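Local coordinates for protein LS-24 (Lathyrus sativus, PDB 3LP9) that may act in oxidative-stress response and polyamine biosynthesis as a seed albumin of hemopexin fold, its monomer likely binding hemin and its dimer spermine, at residues Y19-D24 against Y62-S67; F76-N81 against S118-A123; D24-L29 against T45-G50. All coordinates share one frame; numbering follows the deposited sequence.

Interaction 1 (Y19-D24 against Y62-S67); sequences YFFIND and YGIDCS. With CA (calcium ion), chain E.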
# COMPACT_ATOMS: atom_id res chain seq x y z
N TYR A 19 -16.77 -6.88 14.13
CA TYR A 19 -16.60 -5.77 13.17
C TYR A 19 -16.78 -6.32 11.72
O TYR A 19 -16.21 -7.36 11.34
CB TYR A 19 -15.18 -5.16 13.34
CG TYR A 19 -14.91 -4.55 14.69
CD1 TYR A 19 -15.08 -3.17 14.89
CD2 TYR A 19 -14.48 -5.33 15.77
CE1 TYR A 19 -14.81 -2.56 16.15
CE2 TYR A 19 -14.21 -4.74 17.03
CZ TYR A 19 -14.38 -3.34 17.20
OH TYR A 19 -14.21 -2.72 18.42
N PHE A 20 -17.61 -5.63 10.94
CA PHE A 20 -17.90 -6.05 9.56
C PHE A 20 -17.35 -4.94 8.72
O PHE A 20 -17.61 -3.76 9.02
CB PHE A 20 -19.42 -6.19 9.30
CG PHE A 20 -20.11 -7.34 10.01
CD1 PHE A 20 -19.41 -8.30 10.70
CD2 PHE A 20 -21.49 -7.47 9.93
CE1 PHE A 20 -20.03 -9.32 11.30
CE2 PHE A 20 -22.11 -8.50 10.51
CZ PHE A 20 -21.36 -9.43 11.24
N PHE A 21 -16.58 -5.28 7.71
CA PHE A 21 -16.04 -4.28 6.83
C PHE A 21 -16.72 -4.30 5.47
O PHE A 21 -16.78 -5.33 4.80
CB PHE A 21 -14.50 -4.40 6.74
CG PHE A 21 -13.82 -4.30 8.07
CD1 PHE A 21 -13.62 -3.06 8.66
CD2 PHE A 21 -13.47 -5.43 8.77
CE1 PHE A 21 -13.07 -2.95 9.94
CE2 PHE A 21 -12.91 -5.35 10.04
CZ PHE A 21 -12.71 -4.09 10.64
N ILE A 22 -17.22 -3.14 5.09
CA ILE A 22 -18.02 -2.99 3.86
C ILE A 22 -17.49 -1.79 3.13
O ILE A 22 -17.36 -0.73 3.74
CB ILE A 22 -19.52 -2.72 4.15
CG1 ILE A 22 -20.03 -3.59 5.30
CG2 ILE A 22 -20.41 -2.88 2.87
CD1 ILE A 22 -21.38 -3.27 5.72
N ASN A 23 -17.17 -1.94 1.83
CA ASN A 23 -16.57 -0.86 1.06
C ASN A 23 -15.35 -0.30 1.82
O ASN A 23 -14.47 -1.03 2.17
CB ASN A 23 -17.62 0.22 0.69
CG ASN A 23 -18.78 -0.36 -0.11
OD1 ASN A 23 -18.62 -1.37 -0.82
ND2 ASN A 23 -19.96 0.24 0.01
N ASP A 24 -15.35 1.00 2.07
CA ASP A 24 -14.32 1.60 2.88
C ASP A 24 -14.85 2.02 4.25
O ASP A 24 -14.31 2.94 4.85
CB ASP A 24 -13.67 2.75 2.09
CG ASP A 24 -14.60 3.93 1.86
OD1 ASP A 24 -15.84 3.80 1.83
OD2 ASP A 24 -14.04 5.03 1.73
N TYR A 62 -8.89 2.91 1.23
CA TYR A 62 -9.65 1.94 0.43
C TYR A 62 -10.49 0.95 1.24
O TYR A 62 -11.26 0.16 0.67
CB TYR A 62 -8.64 1.24 -0.48
CG TYR A 62 -8.09 2.17 -1.53
CD1 TYR A 62 -8.95 2.76 -2.49
CD2 TYR A 62 -6.75 2.53 -1.56
CE1 TYR A 62 -8.48 3.62 -3.43
CE2 TYR A 62 -6.26 3.38 -2.53
CZ TYR A 62 -7.13 3.93 -3.46
OH TYR A 62 -6.66 4.81 -4.43
N GLY A 63 -10.36 0.99 2.58
CA GLY A 63 -11.06 0.07 3.46
C GLY A 63 -10.23 -1.20 3.63
O GLY A 63 -9.05 -1.21 3.30
N ILE A 64 -10.87 -2.26 4.14
CA ILE A 64 -10.21 -3.52 4.52
C ILE A 64 -10.95 -4.66 3.85
O ILE A 64 -12.18 -4.75 3.99
CB ILE A 64 -10.27 -3.73 6.09
CG1 ILE A 64 -9.41 -2.66 6.80
CG2 ILE A 64 -9.91 -5.20 6.53
CD1 ILE A 64 -9.53 -2.63 8.28
N ASP A 65 -10.24 -5.56 3.17
CA ASP A 65 -10.95 -6.64 2.43
C ASP A 65 -10.84 -8.05 2.98
O ASP A 65 -11.53 -8.91 2.52
CB ASP A 65 -10.58 -6.61 0.98
CG ASP A 65 -9.12 -6.90 0.74
OD1 ASP A 65 -8.50 -7.70 1.56
OD2 ASP A 65 -8.62 -6.42 -0.30
N CYS A 66 -10.02 -8.28 3.98
CA CYS A 66 -9.96 -9.55 4.67
C CYS A 66 -9.37 -9.22 6.06
O CYS A 66 -8.73 -8.16 6.25
CB CYS A 66 -9.09 -10.56 3.92
SG CYS A 66 -9.01 -12.24 4.70
N SER A 67 -9.64 -10.11 7.03
CA SER A 67 -9.19 -9.94 8.42
C SER A 67 -9.40 -11.16 9.26
O SER A 67 -10.03 -12.09 8.85
CB SER A 67 -9.91 -8.77 9.11
OG SER A 67 -11.29 -8.99 9.24
CA CA E . -13.11 -10.22 1.14
O HOH W 1 -13.57 -3.68 2.11
O HOH W 2 -13.99 -1.15 4.61
O HOH W 3 -10.87 -9.64 -0.60
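Phe21 and Ile64 make an apolar contact between two neighbouring antiparallel sheets, where the end of strand 17-22 of one meets the segment leading into strand 66-69 of the next. CD1 of Ile64 sits over one face of the Phe21 ring, 4.2 Å from its centroid and displaced toward the rim beside CE1, a CH-pi contact. A chi1 of -58°, with Phe21 CG anti to the carbonyl carbon, turns the ring to this methyl; the backbone itself sets Phe21 CB 3.6 Å from Ile64 O. Ser67 OG comes obliquely to Phe21 CE2 and makes a weak hydrogen bond to Ala9 O. These sheets are successive blades of the four-bladed hemopexin propeller, and Asp65 O, next along the chain, binds the central calcium ion at 2.5 Å together with the carbonyls of Asn7, Asp121 and Asp175. Water joins the backbones: one molecule donates to Asn23 O at 2.8 Å and to Ile64 O at 2.6 Å, while a second donates to Asn23 O and accepts a weak bond from Ile64 N. An alanine at Phe21 would probably leave Ile64 CD1 without the ring face it rests on and open a gap between the blades. Past the helix 58-62, Gly63 takes a positive phi of 87° and brings its CA within 3.6 Å of Asp24 CA; a beta carbon there would run into Asn23 O.

Interaction 2 (F76-N81 against S118-A123); sequences FIFYEN and SGIDAA. With CA (calcium ion), chain E.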
# COMPACT_ATOMS: atom_id res chain seq x y z
N PHE A 76 -5.34 -9.11 12.20
CA PHE A 76 -4.66 -8.88 10.93
C PHE A 76 -5.72 -8.36 9.97
O PHE A 76 -6.84 -8.86 9.93
CB PHE A 76 -4.03 -10.18 10.39
CG PHE A 76 -2.57 -10.37 10.76
CD1 PHE A 76 -1.58 -9.60 10.16
CD2 PHE A 76 -2.19 -11.29 11.74
CE1 PHE A 76 -0.26 -9.76 10.49
CE2 PHE A 76 -0.88 -11.45 12.07
CZ PHE A 76 0.09 -10.70 11.47
N ILE A 77 -5.38 -7.33 9.24
CA ILE A 77 -6.25 -6.75 8.21
C ILE A 77 -5.50 -6.81 6.90
O ILE A 77 -4.27 -6.88 6.88
CB ILE A 77 -6.68 -5.28 8.55
CG1 ILE A 77 -5.48 -4.34 8.72
CG2 ILE A 77 -7.54 -5.28 9.80
CD1 ILE A 77 -5.82 -2.92 9.06
N PHE A 78 -6.23 -6.85 5.80
CA PHE A 78 -5.61 -6.98 4.45
C PHE A 78 -6.34 -5.99 3.54
O PHE A 78 -7.50 -5.65 3.79
CB PHE A 78 -5.78 -8.41 3.93
CG PHE A 78 -5.11 -9.48 4.77
CD1 PHE A 78 -3.97 -10.07 4.34
CD2 PHE A 78 -5.68 -9.91 5.97
CE1 PHE A 78 -3.31 -11.08 5.11
CE2 PHE A 78 -5.08 -10.97 6.75
CZ PHE A 78 -3.85 -11.53 6.31
N TYR A 79 -5.63 -5.52 2.50
CA TYR A 79 -6.22 -4.79 1.41
C TYR A 79 -5.36 -5.14 0.23
O TYR A 79 -4.18 -4.73 0.14
CB TYR A 79 -6.20 -3.26 1.62
CG TYR A 79 -6.64 -2.56 0.35
CD1 TYR A 79 -7.98 -2.61 -0.06
CD2 TYR A 79 -5.70 -1.93 -0.51
CE1 TYR A 79 -8.38 -2.02 -1.29
CE2 TYR A 79 -6.11 -1.34 -1.74
CZ TYR A 79 -7.43 -1.42 -2.11
OH TYR A 79 -7.86 -0.82 -3.27
N GLU A 80 -5.96 -5.89 -0.70
CA GLU A 80 -5.23 -6.38 -1.87
C GLU A 80 -3.99 -7.16 -1.41
O GLU A 80 -4.12 -8.15 -0.65
CB GLU A 80 -4.99 -5.22 -2.89
CG GLU A 80 -6.29 -4.65 -3.42
CD GLU A 80 -6.08 -3.64 -4.51
OE1 GLU A 80 -4.94 -3.15 -4.68
OE2 GLU A 80 -7.04 -3.33 -5.22
N ASN A 81 -2.79 -6.73 -1.84
CA ASN A 81 -1.55 -7.49 -1.51
C ASN A 81 -0.80 -7.13 -0.21
O ASN A 81 0.26 -7.68 0.10
CB ASN A 81 -0.57 -7.48 -2.73
CG ASN A 81 -0.24 -6.11 -3.19
OD1 ASN A 81 -1.13 -5.23 -3.24
ND2 ASN A 81 1.07 -5.87 -3.52
N SER A 118 -1.37 -12.16 -3.81
CA SER A 118 -2.02 -10.95 -4.35
C SER A 118 -3.29 -10.56 -3.57
O SER A 118 -3.91 -9.52 -3.85
CB SER A 118 -2.39 -11.18 -5.83
OG SER A 118 -3.47 -12.12 -5.90
N GLY A 119 -3.65 -11.40 -2.60
CA GLY A 119 -4.85 -11.14 -1.81
C GLY A 119 -5.65 -12.32 -1.28
O GLY A 119 -5.59 -13.46 -1.79
N ILE A 120 -6.41 -12.05 -0.22
CA ILE A 120 -7.16 -13.08 0.46
C ILE A 120 -8.63 -12.66 0.53
O ILE A 120 -8.94 -11.48 0.70
CB ILE A 120 -6.52 -13.29 1.82
CG1 ILE A 120 -5.03 -13.56 1.62
CG2 ILE A 120 -7.25 -14.43 2.59
CD1 ILE A 120 -4.39 -14.01 2.89
N ASP A 121 -9.53 -13.60 0.31
CA ASP A 121 -10.97 -13.31 0.35
C ASP A 121 -11.50 -13.26 1.80
O ASP A 121 -12.10 -12.25 2.24
CB ASP A 121 -11.75 -14.35 -0.44
CG ASP A 121 -11.52 -14.27 -1.95
OD1 ASP A 121 -11.07 -13.25 -2.46
OD2 ASP A 121 -11.85 -15.22 -2.68
N ALA A 122 -11.25 -14.31 2.55
CA ALA A 122 -11.81 -14.42 3.86
C ALA A 122 -10.93 -15.26 4.80
O ALA A 122 -10.06 -16.00 4.32
CB ALA A 122 -13.21 -15.07 3.75
N ALA A 123 -11.23 -15.22 6.11
CA ALA A 123 -10.43 -15.87 7.14
C ALA A 123 -11.17 -15.87 8.44
O ALA A 123 -11.95 -14.98 8.70
CB ALA A 123 -9.12 -15.15 7.34
CA CA E . -13.11 -10.22 1.14
O HOH W 4 -6.43 -8.94 0.25
O HOH W 3 -10.87 -9.64 -0.60
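Phe78 and Ile120 meet because each side chain sets its gamma carbon anti to its own carbonyl carbon, with chi1 at -62° for Phe78 CG and -53° for Ile120 CG1. An extended chi2 in Ile120 then carries CD1 to 3.8 Å from Phe78 CE1, an oblique approach to the ring. Cys66 and Leu134 also pack on Ile120, so its side chain lies among residues of two sheets, while Phe108 and Cys83 adjoin Phe78. Nearer the turn the contact is made by backbone. Glu80 O lies 3.3 Å from Gly119 CA in a bent CA-H...O contact, and the same oxygen takes a hydrogen bond of 2.6 Å from a water that accepts from Ile120 N at 3.1 Å. That single water therefore ties the turn after strand 74-79 to the segment entering strand 122-125. Gly119 has backbone angles at which a side chain would press on Ser118 O, the carbonyl before it. Glu80 OE2 makes a salt bridge with Lys103 NZ of the second subunit; Ser118 probably contributes to spermine binding. Beyond Ile120, Asp121 O binds the calcium ion at 2.5 Å, and a second water that also ligates the ion donates to Ile120 O at 3.0 Å. Asp121 and Ala122 form a classic beta bulge against strand 131-136. Apolar packing between adjacent blades, with a carbonyl just before the innermost strand turned to an axial calcium ion, is the arrangement of the four-bladed hemopexin propeller.

Interaction 3 (D24-L29 against T45-G50); sequences DKYVLL and TPVRDG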
# COMPACT_ATOMS: atom_id res chain seq x y z
N ASP A 24 -15.35 1.00 2.07
CA ASP A 24 -14.32 1.60 2.88
C ASP A 24 -14.85 2.02 4.25
O ASP A 24 -14.31 2.94 4.85
CB ASP A 24 -13.67 2.75 2.09
CG ASP A 24 -14.60 3.93 1.86
OD1 ASP A 24 -15.84 3.80 1.83
OD2 ASP A 24 -14.04 5.03 1.73
N LYS A 25 -15.92 1.38 4.72
CA LYS A 25 -16.38 1.55 6.07
C LYS A 25 -16.46 0.28 6.91
O LYS A 25 -16.12 -0.82 6.46
CB LYS A 25 -17.76 2.18 6.14
CG LYS A 25 -18.43 2.39 4.88
CD LYS A 25 -18.18 3.78 4.44
CE LYS A 25 -19.41 4.28 3.82
NZ LYS A 25 -19.44 5.81 3.74
N TYR A 26 -16.94 0.47 8.13
CA TYR A 26 -17.21 -0.64 9.00
C TYR A 26 -18.48 -0.46 9.84
O TYR A 26 -19.02 0.62 9.97
CB TYR A 26 -16.01 -0.89 9.89
CG TYR A 26 -15.82 0.03 11.05
CD1 TYR A 26 -15.15 1.27 10.92
CD2 TYR A 26 -16.27 -0.34 12.31
CE1 TYR A 26 -14.93 2.08 12.00
CE2 TYR A 26 -16.07 0.47 13.41
CZ TYR A 26 -15.40 1.65 13.26
OH TYR A 26 -15.22 2.39 14.41
N VAL A 27 -18.97 -1.56 10.36
CA VAL A 27 -20.11 -1.60 11.27
C VAL A 27 -19.58 -2.45 12.47
O VAL A 27 -18.91 -3.46 12.29
CB VAL A 27 -21.34 -2.27 10.59
CG1 VAL A 27 -22.53 -2.26 11.49
CG2 VAL A 27 -21.77 -1.50 9.40
N LEU A 28 -19.87 -1.97 13.69
CA LEU A 28 -19.72 -2.77 14.90
C LEU A 28 -21.12 -3.33 15.31
O LEU A 28 -22.02 -2.61 15.62
CB LEU A 28 -19.14 -1.91 16.05
CG LEU A 28 -18.97 -2.66 17.37
CD1 LEU A 28 -18.14 -3.91 17.17
CD2 LEU A 28 -18.41 -1.73 18.38
N LEU A 29 -21.27 -4.65 15.26
CA LEU A 29 -22.52 -5.32 15.55
C LEU A 29 -22.50 -6.18 16.84
O LEU A 29 -21.56 -6.94 17.10
CB LEU A 29 -22.91 -6.17 14.31
CG LEU A 29 -24.26 -6.91 14.33
CD1 LEU A 29 -25.39 -5.96 13.96
CD2 LEU A 29 -24.17 -8.12 13.40
N THR A 45 -19.58 3.62 9.20
CA THR A 45 -18.73 4.80 9.20
C THR A 45 -17.37 4.42 8.64
O THR A 45 -16.90 3.29 8.82
CB THR A 45 -18.73 5.45 10.62
OG1 THR A 45 -17.55 6.22 10.84
CG2 THR A 45 -18.76 4.40 11.65
N PRO A 46 -16.72 5.38 7.94
CA PRO A 46 -15.35 5.17 7.39
C PRO A 46 -14.33 4.63 8.36
O PRO A 46 -14.25 5.02 9.52
CB PRO A 46 -14.95 6.54 6.89
CG PRO A 46 -16.28 7.19 6.56
CD PRO A 46 -17.23 6.74 7.64
N VAL A 47 -13.56 3.69 7.85
CA VAL A 47 -12.43 3.14 8.57
C VAL A 47 -11.47 4.26 8.97
O VAL A 47 -10.80 4.15 10.03
CB VAL A 47 -11.70 2.12 7.66
CG1 VAL A 47 -10.58 1.44 8.41
CG2 VAL A 47 -12.77 1.10 7.11
N ARG A 48 -11.42 5.33 8.16
CA ARG A 48 -10.37 6.34 8.34
C ARG A 48 -10.77 7.19 9.54
O ARG A 48 -9.91 7.78 10.20
CB ARG A 48 -10.21 7.23 7.10
CG ARG A 48 -11.44 8.11 6.85
CD ARG A 48 -11.40 8.79 5.55
NE ARG A 48 -11.29 7.80 4.50
CZ ARG A 48 -12.25 7.50 3.62
NH1 ARG A 48 -13.41 8.17 3.66
NH2 ARG A 48 -12.03 6.54 2.72
N ASP A 49 -12.09 7.22 9.82
CA ASP A 49 -12.72 8.05 10.90
C ASP A 49 -12.83 7.21 12.16
O ASP A 49 -12.53 7.70 13.27
CB ASP A 49 -14.11 8.58 10.51
CG ASP A 49 -14.08 9.54 9.36
OD1 ASP A 49 -13.08 10.25 9.18
OD2 ASP A 49 -15.06 9.60 8.63
N GLY A 50 -13.21 5.94 11.99
CA GLY A 50 -13.36 5.04 13.11
C GLY A 50 -12.10 4.60 13.80
O GLY A 50 -12.06 4.50 15.02
O HOH W 5 -11.90 4.47 5.36
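Asp24 O is gripped by two hydrogen-bond donors: Val47 N at 3.2 Å, nearly straight at 170°, and a water at 2.9 Å, which in turn accepts a weak bond from Arg48 N. A CA-H...O contact from Pro46 CA adds to the hold, and Val47 CG2 lies against the same carbonyl. The side chain of Asp24 makes a second link. Its OD2 forms a salt bridge with Arg48 NH2 at 2.7 Å, met on the anti side of the carboxylate, with the carboxylate and guanidinium planes 57° apart. Arg48 CG stands between its backbone N and carbonyl carbon, with chi1 at 67°, and a bend at chi3 helps bring the guanidinium back to Asp24; its NE donates to Gly60 O, so the guanidinium has a second anchor. Within this blade of the hemopexin propeller, strand 25-30 pairs antiparallel with the outer strand 43-46: Tyr26 and Thr45 form a hydrogen-bonded pair through Tyr26 N to Thr45 O at 2.9 Å and Thr45 N to Tyr26 O at 3.1 Å, followed by Lys25 and Pro46 as a non-hydrogen-bonded pair. Pro46 occupies the N-cap position of the short helix 47-50, and its O accepts from both Gly50 N and Asp49 N. The Tyr26 ring reaches over to this helix edge-on, CE1 and OH each 3.5 Å from Gly50 CA, while Phe51 packs beside the ring. A beta carbon at Gly50 would overlap Tyr26 CE1.

In the fold
Interactions 1 and 2 repeat one join at successive blade boundaries, with centres 10 Å apart. Each delivers a backbone oxygen, of Asp65 or Asp121, to the same calcium ion, and one calcium-bound water belongs to both. They touch directly: Asp65 OD2 lies 2.7 Å from Glu80 N and Asp65 N 2.8 Å from Phe78 O, both probable hydrogen bonds. Interaction 3 lies farther out in the blade of strand 17-22, its Val47 side chain about 13 Å from the calcium ion. It shares Asp24 with interaction 1, and Phe20 N to Val27 O at 2.9 Å links their strands. Interactions 2 and 3 do not touch; their centres are about 17 Å apart.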